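Local coordinates for proline dipeptidase (Streptococcus pneumoniae, PDB 3PN9), which probably belongs to an enzyme that hydrolyses Xaa-Pro dipeptides, of which this chain is the creatinase/prolidase N-terminal domain and probably not the catalytic one, at residues Glu17-Ala22 and Phe97-Val102; Val21-Asp26 and Phe46-Ala51; Lys87-Leu92 and Val118-Glu123; Ala101-Asn106 and Asn126-Ile131. All coordinates share one frame; numbering follows the deposited sequence.

Contact 1 (Glu17-Ala22 and Phe97-Val102); sequences EKLDVA and FKRVAV
Val-21 with Val-100 and Ala-22 with Ala-101 are the bridge partners of a parallel strand pair in the mixed sheet of this creatinase/prolidase N-terminal domain. Here the packing is tight. Val-21 CG1 lies 3.8 Å from Val-100 CG2, the two side chains side by side, and the same methyl also meets CD1 of Phe-97. Elsewhere Leu-19 CD1 closes on Ala-101 CB at 3.8 Å, while the strands are joined by Ala-101 N to Val-21 O (3.0 Å).

Toward the exposed Lys-18 and Lys-98 the contact turns polar. Helix 6-17 ends there in a Schellman motif, and the carbonyls of Glu-17 and Lys-18 accept from Arg-99. Its NH2 donates to Glu-17 O at 2.8 Å, nearly in the guanidinium plane, whereas NE reaches Lys-18 O (2.9 Å) from above the carbonyl plane. Leu-19 CD2 lies over one guanidinium face; salt bridges to Glu-123 and Asp-125 hold the group further. Asp-20 N donates to Arg-99 O at 2.8 Å. With CG anti to the carbonyl carbon (chi1 -58°), Asp-20 OD2 receives Lys-98 N from above the carboxylate plane and Arg-99 N on its anti lone pair, the latter at 2.9 Å.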
# COMPACT_ATOMS: atom_id res chain seq x y z
N GLU A 17 -0.95 -6.66 -4.11
CA GLU A 17 -1.39 -7.97 -4.62
C GLU A 17 -0.59 -9.19 -4.09
O GLU A 17 -0.84 -10.33 -4.58
CB GLU A 17 -1.24 -8.07 -6.11
CG GLU A 17 -2.01 -7.03 -6.81
CD GLU A 17 -3.48 -7.44 -7.02
OE1 GLU A 17 -3.81 -8.45 -7.67
OE2 GLU A 17 -4.33 -6.71 -6.52
N LYS A 18 0.33 -8.95 -3.19
CA LYS A 18 1.16 -9.99 -2.57
C LYS A 18 1.94 -10.74 -3.68
O LYS A 18 1.97 -11.98 -3.67
CB LYS A 18 0.32 -10.97 -1.75
CG LYS A 18 -0.28 -10.31 -0.50
CD LYS A 18 -1.41 -11.24 -0.07
CE LYS A 18 -1.58 -11.11 1.43
NZ LYS A 18 -2.18 -9.76 1.65
N LEU A 19 2.54 -10.00 -4.62
CA LEU A 19 3.28 -10.61 -5.71
C LEU A 19 4.75 -10.52 -5.36
O LEU A 19 5.18 -9.46 -4.88
CB LEU A 19 2.98 -9.80 -7.04
CG LEU A 19 1.59 -10.04 -7.64
CD1 LEU A 19 1.20 -9.04 -8.71
CD2 LEU A 19 1.54 -11.49 -8.29
N ASP A 20 5.55 -11.52 -5.73
CA ASP A 20 7.02 -11.43 -5.54
C ASP A 20 7.71 -10.75 -6.76
O ASP A 20 8.77 -10.10 -6.60
CB ASP A 20 7.57 -12.87 -5.34
CG ASP A 20 6.89 -13.52 -4.16
OD1 ASP A 20 7.11 -12.96 -3.09
OD2 ASP A 20 6.04 -14.41 -4.29
N VAL A 21 7.10 -10.86 -7.97
CA VAL A 21 7.71 -10.22 -9.08
C VAL A 21 6.71 -10.07 -10.22
O VAL A 21 5.73 -10.81 -10.37
CB VAL A 21 8.98 -11.11 -9.56
CG1 VAL A 21 8.47 -12.48 -9.97
CG2 VAL A 21 9.69 -10.50 -10.79
N ALA A 22 6.94 -9.04 -11.01
CA ALA A 22 6.16 -8.90 -12.27
C ALA A 22 7.15 -9.09 -13.44
O ALA A 22 8.18 -8.40 -13.50
CB ALA A 22 5.57 -7.47 -12.39
N PHE A 97 9.87 -17.62 -5.04
CA PHE A 97 8.86 -16.88 -5.81
C PHE A 97 7.54 -17.61 -5.72
O PHE A 97 7.35 -18.57 -6.44
CB PHE A 97 9.34 -16.65 -7.25
CG PHE A 97 10.59 -15.76 -7.32
CD1 PHE A 97 10.46 -14.38 -7.35
CD2 PHE A 97 11.89 -16.32 -7.44
CE1 PHE A 97 11.58 -13.52 -7.42
CE2 PHE A 97 13.00 -15.50 -7.52
CZ PHE A 97 12.87 -14.06 -7.51
N LYS A 98 6.62 -17.21 -4.85
CA LYS A 98 5.34 -17.91 -4.81
C LYS A 98 4.32 -17.37 -5.75
O LYS A 98 3.38 -18.09 -6.16
CB LYS A 98 4.76 -17.74 -3.42
CG LYS A 98 5.68 -18.43 -2.42
CD LYS A 98 4.97 -18.39 -1.03
CE LYS A 98 5.72 -17.47 -0.15
NZ LYS A 98 5.84 -18.26 1.14
N ARG A 99 4.44 -16.06 -6.08
CA ARG A 99 3.38 -15.44 -6.91
C ARG A 99 4.04 -14.54 -7.89
O ARG A 99 4.83 -13.62 -7.50
CB ARG A 99 2.37 -14.68 -5.99
CG ARG A 99 1.53 -15.67 -5.06
CD ARG A 99 0.44 -15.03 -4.12
NE ARG A 99 -0.08 -13.79 -4.70
CZ ARG A 99 -0.88 -13.72 -5.77
NH1 ARG A 99 -1.33 -14.84 -6.36
NH2 ARG A 99 -1.27 -12.53 -6.25
N VAL A 100 3.70 -14.73 -9.14
CA VAL A 100 4.39 -14.01 -10.21
C VAL A 100 3.26 -13.43 -11.09
O VAL A 100 2.28 -14.11 -11.33
CB VAL A 100 5.21 -15.09 -11.04
CG1 VAL A 100 5.80 -14.52 -12.38
CG2 VAL A 100 6.41 -15.62 -10.09
N ALA A 101 3.44 -12.24 -11.66
CA ALA A 101 2.48 -11.73 -12.62
C ALA A 101 3.16 -11.67 -13.97
O ALA A 101 4.28 -11.21 -14.06
CB ALA A 101 2.01 -10.20 -12.20
N VAL A 102 2.40 -12.02 -15.01
CA VAL A 102 2.89 -11.93 -16.37
C VAL A 102 1.81 -11.39 -17.30
O VAL A 102 0.62 -11.34 -16.93
CB VAL A 102 3.25 -13.39 -16.90
CG1 VAL A 102 4.48 -13.97 -16.10
CG2 VAL A 102 1.97 -14.31 -16.86

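Contact 2 (Val21-Asp26 and Phe46-Ala51); sequences VAVVSD and FLFVLA
Val-49 O receives the amide of Ala-22 at an N to O distance of 2.8 Å, and Val-49 N answers with a nearly straight bond to Ala-22 O. These reciprocal bonds define a hydrogen-bonded antiparallel pair, and Val-24 with Leu-47 repeats it: Val-24 N to Leu-47 O is 2.9 Å with 176° at the hydrogen. Between and beside them, Val-23 with Phe-48 and Val-21 with Leu-50 are non-hydrogen-bonded pairs. The strand axes approach to 4.7 Å at 164°, so this is regular antiparallel sheet with a slight twist.

The face carrying Val-21, Val-23, Phe-48 and Leu-50 mixes aliphatic side chains with the Phe-48 ring, and Phe-46 adds a second ring beside it. Val-23 has CG1 anti to its backbone N (chi1 -178°), which brings that methyl within reach of both rings: it stands 3.5 Å from Phe-46 CD1 and 3.8 Å from Phe-48 CE1. Phe-48 runs alongside Val-23, pointing the same way, and CG2 of Val-21 lies at its ring edge. Val-21 CG2 also touches Leu-50 CD2 at 3.9 Å. Further along, Ser-25 CB meets Phe-46 CE1, with the serine hydroxyl held by Asn-106.

On the other face Ala-22, Val-24, Leu-47 and Val-49 are aliphatic, Val-24 CB and Leu-47 CB lying 4.0 Å apart. The contact's centre lies about 2 Å from the centre of the chain. Helix 27-34 covers Val-24 and Leu-47, and helix 6-17 covers Ala-22 and Val-49. Strand 99-102 flanks strand 21-24, and strand 56-60 pairs with 46-50.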
# COMPACT_ATOMS: atom_id res chain seq x y z
N VAL A 21 7.10 -10.86 -7.97
CA VAL A 21 7.71 -10.22 -9.08
C VAL A 21 6.71 -10.07 -10.22
O VAL A 21 5.73 -10.81 -10.37
CB VAL A 21 8.98 -11.11 -9.56
CG1 VAL A 21 8.47 -12.48 -9.97
CG2 VAL A 21 9.69 -10.50 -10.79
N ALA A 22 6.94 -9.04 -11.01
CA ALA A 22 6.16 -8.90 -12.27
C ALA A 22 7.15 -9.09 -13.44
O ALA A 22 8.18 -8.40 -13.50
CB ALA A 22 5.57 -7.47 -12.39
N VAL A 23 6.72 -9.84 -14.43
CA VAL A 23 7.56 -10.15 -15.52
C VAL A 23 6.91 -9.49 -16.74
O VAL A 23 5.86 -9.92 -17.22
CB VAL A 23 7.66 -11.72 -15.81
CG1 VAL A 23 8.66 -11.93 -17.00
CG2 VAL A 23 8.11 -12.44 -14.50
N VAL A 24 7.64 -8.55 -17.33
CA VAL A 24 7.14 -7.84 -18.48
C VAL A 24 7.87 -8.39 -19.69
O VAL A 24 9.14 -8.36 -19.73
CB VAL A 24 7.49 -6.32 -18.35
CG1 VAL A 24 6.84 -5.53 -19.46
CG2 VAL A 24 6.88 -5.80 -16.97
N SER A 25 7.12 -8.89 -20.66
CA SER A 25 7.67 -9.63 -21.79
C SER A 25 7.40 -8.85 -23.07
O SER A 25 7.98 -9.09 -24.13
CB SER A 25 7.01 -11.01 -21.85
OG SER A 25 5.56 -10.92 -21.99
N ASP A 26 6.47 -7.89 -23.02
CA ASP A 26 6.04 -7.21 -24.32
C ASP A 26 7.02 -6.02 -24.55
O ASP A 26 7.16 -5.17 -23.64
CB ASP A 26 4.54 -6.68 -24.12
CG ASP A 26 3.98 -6.05 -25.43
OD1 ASP A 26 4.79 -5.63 -26.31
OD2 ASP A 26 2.74 -6.07 -25.57
N PHE A 46 13.25 -9.75 -21.01
CA PHE A 46 12.22 -9.54 -20.01
C PHE A 46 12.66 -8.41 -19.12
O PHE A 46 13.88 -8.25 -18.81
CB PHE A 46 12.03 -10.77 -19.07
CG PHE A 46 11.56 -12.01 -19.79
CD1 PHE A 46 10.23 -12.16 -20.12
CD2 PHE A 46 12.53 -13.03 -20.15
CE1 PHE A 46 9.74 -13.33 -20.80
CE2 PHE A 46 12.07 -14.17 -20.85
CZ PHE A 46 10.70 -14.35 -21.12
N LEU A 47 11.68 -7.63 -18.64
CA LEU A 47 11.98 -6.74 -17.45
C LEU A 47 11.38 -7.44 -16.21
O LEU A 47 10.19 -7.83 -16.19
CB LEU A 47 11.31 -5.35 -17.67
CG LEU A 47 11.36 -4.42 -16.42
CD1 LEU A 47 12.82 -4.03 -16.34
CD2 LEU A 47 10.44 -3.17 -16.68
N PHE A 48 12.20 -7.68 -15.19
CA PHE A 48 11.67 -8.28 -14.00
C PHE A 48 11.54 -7.17 -12.93
O PHE A 48 12.58 -6.58 -12.56
CB PHE A 48 12.65 -9.32 -13.44
CG PHE A 48 12.77 -10.51 -14.38
CD1 PHE A 48 11.84 -11.53 -14.30
CD2 PHE A 48 13.77 -10.53 -15.40
CE1 PHE A 48 11.92 -12.63 -15.21
CE2 PHE A 48 13.87 -11.65 -16.27
CZ PHE A 48 12.92 -12.68 -16.17
N VAL A 49 10.32 -6.88 -12.50
CA VAL A 49 10.18 -5.84 -11.44
C VAL A 49 9.96 -6.65 -10.17
O VAL A 49 8.95 -7.33 -10.04
CB VAL A 49 8.95 -4.92 -11.68
CG1 VAL A 49 9.00 -3.76 -10.61
CG2 VAL A 49 9.05 -4.25 -13.14
N LEU A 50 10.95 -6.63 -9.31
CA LEU A 50 10.93 -7.40 -8.11
C LEU A 50 10.26 -6.57 -6.99
O LEU A 50 10.35 -5.35 -7.03
CB LEU A 50 12.43 -7.60 -7.68
CG LEU A 50 13.13 -8.60 -8.70
CD1 LEU A 50 14.70 -8.51 -8.66
CD2 LEU A 50 12.68 -10.04 -8.27
N ALA A 51 9.71 -7.24 -5.97
CA ALA A 51 8.89 -6.51 -4.98
C ALA A 51 9.77 -5.63 -4.14
O ALA A 51 9.35 -4.50 -3.78
CB ALA A 51 8.13 -7.46 -4.05

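Contact 3 (Lys87-Leu92 and Val118-Glu123); sequences KIKHAL and VFETAE
Val-118, the last residue of helix 109-118, packs against Ile-88 and Leu-92 at the end of helix 84-91, so that two helix ends meet above the mixed sheet of an alpha/beta domain. With CG1 anti to its backbone N (chi1 167°), Val-118 brings this methyl to 3.8 Å from Ile-88 CG2 and to 3.8 Å from Leu-92 CD1, both side chains crossing it at about a right angle. CG2 of the same valine is a further neighbour of Ile-88 CG2, at 3.9 Å.

Phe-119 leaves the helix and opens a type I turn that runs to Ala-122. Its ring takes Val-118 CG1 over the centre of one face, 3.6 Å above the plane, and its CZ touches Leu-92 CD1 at 3.7 Å. Phe-48 of strand 46-50 and Val-100 of strand 99-102 adjoin this ring, while Phe-97 meets it edge-to-face.

Glu-120 moves the contact to the exposed side. The extended chain of Lys-89 runs past Val-118 O, with CE at 3.8 Å from it, and forms a salt bridge with Glu-120 OE1. The modelled separation is so short that the detailed geometry of this bridge is doubtful; Lys-89 NZ also donates to Thr-117 O.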
# COMPACT_ATOMS: atom_id res chain seq x y z
N LYS A 87 20.20 -18.68 -17.15
CA LYS A 87 20.90 -17.46 -16.87
C LYS A 87 19.97 -16.45 -16.03
O LYS A 87 20.42 -15.73 -15.13
CB LYS A 87 21.24 -16.79 -18.21
CG LYS A 87 22.01 -15.52 -17.98
CD LYS A 87 23.44 -15.66 -18.42
CE LYS A 87 24.20 -14.45 -18.00
NZ LYS A 87 25.39 -14.46 -18.82
N ILE A 88 18.69 -16.44 -16.37
CA ILE A 88 17.70 -15.55 -15.64
C ILE A 88 17.65 -16.08 -14.24
O ILE A 88 17.76 -15.31 -13.27
CB ILE A 88 16.28 -15.74 -16.31
CG1 ILE A 88 16.26 -14.92 -17.64
CG2 ILE A 88 15.18 -15.20 -15.33
CD1 ILE A 88 15.08 -15.32 -18.60
N LYS A 89 17.48 -17.40 -14.07
CA LYS A 89 17.33 -17.90 -12.70
C LYS A 89 18.52 -17.57 -11.78
O LYS A 89 18.35 -17.29 -10.58
CB LYS A 89 17.12 -19.41 -12.76
CG LYS A 89 16.69 -20.01 -11.38
CD LYS A 89 16.37 -21.51 -11.63
CE LYS A 89 15.71 -22.03 -10.38
NZ LYS A 89 15.12 -23.26 -10.87
N HIS A 90 19.73 -17.61 -12.35
CA HIS A 90 20.95 -17.29 -11.57
C HIS A 90 21.09 -15.79 -11.45
O HIS A 90 21.63 -15.32 -10.47
CB HIS A 90 22.25 -17.85 -12.30
CG HIS A 90 22.29 -19.37 -12.45
ND1 HIS A 90 21.25 -20.23 -12.09
CD2 HIS A 90 23.26 -20.18 -13.00
CE1 HIS A 90 21.58 -21.49 -12.39
NE2 HIS A 90 22.80 -21.49 -12.92
N ALA A 91 20.60 -14.99 -12.41
CA ALA A 91 20.75 -13.54 -12.23
C ALA A 91 19.75 -12.94 -11.20
O ALA A 91 20.06 -11.91 -10.58
CB ALA A 91 20.67 -12.83 -13.57
N LEU A 92 18.57 -13.55 -11.05
CA LEU A 92 17.56 -13.08 -10.11
C LEU A 92 18.06 -13.41 -8.67
O LEU A 92 18.87 -14.34 -8.48
CB LEU A 92 16.20 -13.77 -10.31
CG LEU A 92 15.56 -13.25 -11.64
CD1 LEU A 92 14.33 -14.13 -12.05
CD2 LEU A 92 15.11 -11.74 -11.52
N VAL A 118 12.08 -21.12 -14.45
CA VAL A 118 12.77 -20.15 -13.61
C VAL A 118 12.00 -20.12 -12.29
O VAL A 118 12.64 -20.06 -11.25
CB VAL A 118 12.73 -18.73 -14.23
CG1 VAL A 118 13.18 -17.61 -13.21
CG2 VAL A 118 13.40 -18.64 -15.61
N PHE A 119 10.64 -20.06 -12.33
CA PHE A 119 9.82 -19.99 -11.13
C PHE A 119 9.03 -21.29 -10.98
O PHE A 119 7.85 -21.39 -11.36
CB PHE A 119 8.80 -18.76 -11.23
CG PHE A 119 9.48 -17.46 -11.57
CD1 PHE A 119 10.35 -16.88 -10.67
CD2 PHE A 119 9.24 -16.83 -12.81
CE1 PHE A 119 10.94 -15.66 -10.92
CE2 PHE A 119 9.85 -15.66 -13.07
CZ PHE A 119 10.72 -15.05 -12.15
N GLU A 120 9.65 -22.31 -10.43
CA GLU A 120 9.12 -23.69 -10.47
C GLU A 120 7.93 -23.93 -9.64
O GLU A 120 7.18 -24.84 -9.94
CB GLU A 120 10.21 -24.69 -9.99
CG GLU A 120 11.37 -24.62 -10.98
CD GLU A 120 12.53 -25.61 -10.61
OE1 GLU A 120 13.62 -25.17 -10.26
OE2 GLU A 120 12.30 -26.81 -10.64
N THR A 121 7.72 -23.18 -8.56
CA THR A 121 6.46 -23.43 -7.83
C THR A 121 5.56 -22.17 -7.73
O THR A 121 4.79 -22.11 -6.80
CB THR A 121 6.75 -23.94 -6.37
OG1 THR A 121 7.79 -23.10 -5.81
CG2 THR A 121 7.36 -25.43 -6.45
N ALA A 122 5.67 -21.21 -8.64
CA ALA A 122 4.83 -19.97 -8.54
C ALA A 122 3.41 -20.18 -9.09
O ALA A 122 3.23 -20.95 -10.02
CB ALA A 122 5.49 -18.83 -9.30
N GLU A 123 2.43 -19.46 -8.58
CA GLU A 123 1.15 -19.24 -9.33
C GLU A 123 1.37 -18.04 -10.22
O GLU A 123 2.16 -17.09 -9.83
CB GLU A 123 -0.02 -18.76 -8.46
CG GLU A 123 -0.18 -19.21 -7.05
CD GLU A 123 -1.47 -18.48 -6.43
OE1 GLU A 123 -2.62 -18.75 -6.95
OE2 GLU A 123 -1.34 -17.61 -5.49

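Contact 4 (Ala101-Asn106 and Asn126-Ile131); sequences AVEFDN and NLTPRI
Phe-104 and Asn-126 lie flat against each other, the planes of ring and amide only 7° apart. The asparagine comes in over one face: its CB sits 3.4 Å from the centroid of the Phe-104 ring and 3° off the normal, a CH-pi contact, and its CG lies 3.3 Å from Phe-104 CG. This placement follows from the extended first torsion of Asn-126, with CG anti to the backbone N (chi1 -176°), and it brings OD1 within 3.1 Å of Phe-104 N. Thr-128 N reaches OD1 as well, at 3.0 Å, from the opposite face of the amide plane. The second bond is the cap of the turn into helix 128-134.

Around this stack the backbones share a single parallel bridge, Val-102 with Asn-126, before they diverge, and Leu-127 N bonds to Val-102 O at 2.8 Å. Leu-127 CB packs on Ala-101 CB at 4.0 Å. Thr-128 and Glu-103 cross at about a right angle; a water joins Glu-103 OE2 to Thr-128 OG1, and the threonine hydroxyl also takes a weak bond from Asp-105 N. Its methyl CG2 lies 3.4 Å from Asp-105 OD2. A second water links Asp-105 OD1 to Asn-126 ND2.

Asp-80 of the second subunit accepts from Asn-126 N and packs on Phe-104, placing the stack at a subunit interface. With OD1 gripped by two amides, the Asn-126 side chain is fixed in rotation. Glu-103 OE1 accepts from Ser-25 N and Asp-26 N, and OE2 pairs with Thr-29, a setting that would probably stabilise its negative charge.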
# COMPACT_ATOMS: atom_id res chain seq x y z
N ALA A 101 3.44 -12.24 -11.66
CA ALA A 101 2.48 -11.73 -12.62
C ALA A 101 3.16 -11.67 -13.97
O ALA A 101 4.28 -11.21 -14.06
CB ALA A 101 2.01 -10.20 -12.20
N VAL A 102 2.40 -12.02 -15.01
CA VAL A 102 2.89 -11.93 -16.37
C VAL A 102 1.81 -11.39 -17.30
O VAL A 102 0.62 -11.34 -16.93
CB VAL A 102 3.25 -13.39 -16.90
CG1 VAL A 102 4.48 -13.97 -16.10
CG2 VAL A 102 1.97 -14.31 -16.86
N GLU A 103 2.19 -10.93 -18.48
CA GLU A 103 1.18 -10.33 -19.34
C GLU A 103 0.46 -11.37 -20.15
O GLU A 103 1.00 -11.82 -21.19
CB GLU A 103 1.78 -9.34 -20.34
CG GLU A 103 2.60 -8.19 -19.57
CD GLU A 103 3.38 -7.31 -20.53
OE1 GLU A 103 4.55 -7.59 -20.91
OE2 GLU A 103 2.81 -6.29 -21.02
N PHE A 104 -0.79 -11.67 -19.77
CA PHE A 104 -1.54 -12.76 -20.46
C PHE A 104 -1.77 -12.40 -21.91
O PHE A 104 -1.83 -13.30 -22.78
CB PHE A 104 -2.91 -13.02 -19.81
CG PHE A 104 -2.88 -13.87 -18.57
CD1 PHE A 104 -1.71 -13.99 -17.80
CD2 PHE A 104 -4.08 -14.43 -18.10
CE1 PHE A 104 -1.71 -14.68 -16.58
CE2 PHE A 104 -4.07 -15.17 -16.92
CZ PHE A 104 -2.86 -15.35 -16.16
N ASP A 105 -1.88 -11.11 -22.26
CA ASP A 105 -2.14 -10.77 -23.66
C ASP A 105 -0.90 -10.77 -24.54
O ASP A 105 -1.02 -10.58 -25.72
CB ASP A 105 -2.75 -9.34 -23.82
CG ASP A 105 -4.23 -9.31 -23.40
OD1 ASP A 105 -4.81 -10.39 -23.07
OD2 ASP A 105 -4.79 -8.20 -23.49
N ASN A 106 0.28 -10.94 -23.96
CA ASN A 106 1.49 -10.97 -24.78
C ASN A 106 2.27 -12.31 -24.66
O ASN A 106 2.91 -12.68 -25.65
CB ASN A 106 2.47 -9.86 -24.33
CG ASN A 106 3.83 -10.00 -25.04
OD1 ASN A 106 4.76 -10.56 -24.47
ND2 ASN A 106 3.91 -9.52 -26.27
N ASN A 126 -2.34 -12.33 -13.88
CA ASN A 126 -2.26 -11.57 -15.12
C ASN A 126 -1.89 -10.11 -14.74
O ASN A 126 -2.66 -9.44 -14.04
CB ASN A 126 -3.65 -11.64 -15.77
CG ASN A 126 -3.70 -10.97 -17.12
OD1 ASN A 126 -2.69 -10.55 -17.64
ND2 ASN A 126 -4.91 -10.86 -17.72
N LEU A 127 -0.86 -9.55 -15.36
CA LEU A 127 -0.42 -8.18 -15.15
C LEU A 127 -1.05 -7.26 -16.21
O LEU A 127 -0.96 -6.04 -16.06
CB LEU A 127 1.13 -8.15 -15.49
CG LEU A 127 1.95 -6.82 -15.34
CD1 LEU A 127 1.85 -6.37 -13.89
CD2 LEU A 127 3.45 -7.12 -15.63
N THR A 128 -1.55 -7.78 -17.35
CA THR A 128 -1.98 -6.88 -18.42
C THR A 128 -3.02 -5.76 -17.94
O THR A 128 -2.87 -4.60 -18.29
CB THR A 128 -2.54 -7.73 -19.61
OG1 THR A 128 -1.36 -8.39 -20.19
CG2 THR A 128 -3.23 -6.86 -20.74
N PRO A 129 -4.06 -6.16 -17.23
CA PRO A 129 -5.12 -5.12 -16.90
C PRO A 129 -4.47 -4.05 -16.05
O PRO A 129 -4.79 -2.88 -16.22
CB PRO A 129 -6.12 -5.90 -16.02
CG PRO A 129 -6.12 -7.41 -16.71
CD PRO A 129 -4.50 -7.55 -16.85
N ARG A 130 -3.53 -4.39 -15.16
CA ARG A 130 -2.90 -3.32 -14.36
C ARG A 130 -2.17 -2.32 -15.23
O ARG A 130 -2.19 -1.09 -14.96
CB ARG A 130 -1.95 -3.86 -13.23
CG ARG A 130 -1.27 -2.70 -12.47
CD ARG A 130 -2.40 -1.96 -11.54
NE ARG A 130 -1.81 -0.85 -10.80
CZ ARG A 130 -1.63 0.40 -11.28
NH1 ARG A 130 -2.00 0.72 -12.51
NH2 ARG A 130 -1.15 1.39 -10.48
N ILE A 131 -1.46 -2.79 -16.25
CA ILE A 131 -0.73 -1.89 -17.10
C ILE A 131 -1.76 -1.10 -18.00
O ILE A 131 -1.53 0.06 -18.30
CB ILE A 131 0.19 -2.73 -18.13
CG1 ILE A 131 1.28 -3.59 -17.41
CG2 ILE A 131 0.76 -1.87 -19.37
CD1 ILE A 131 2.10 -2.85 -16.54
O HOH W 1 0.09 -6.41 -21.39
O HOH W 2 -5.58 -9.59 -20.33

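How the contacts relate
Contacts 1, 2 and 4 share one mixed sheet: contact 2 joins strand 21-24 to 46-50, contact 1 joins it to 99-102, and contact 4 carries 99-102 on to 123-126 and helix 128-134. Their centres lie about 9 to 12 Å apart; contact 1 shares Val-21 and Ala-22 with contact 2, Ala-101 and Val-102 with contact 4. Contact 3 packs helix 84-91 and the end of 109-118 on the Phe-48 face, about 12 Å from contacts 1 and 2 and 18 Å from contact 4. Along the chain, contact 2 closes before contacts 3 and 4 open, while contact 3 interleaves with 1 and 4. Contacts 1, 3 and 4 all reach the second subunit, contact 3 through Glu-123.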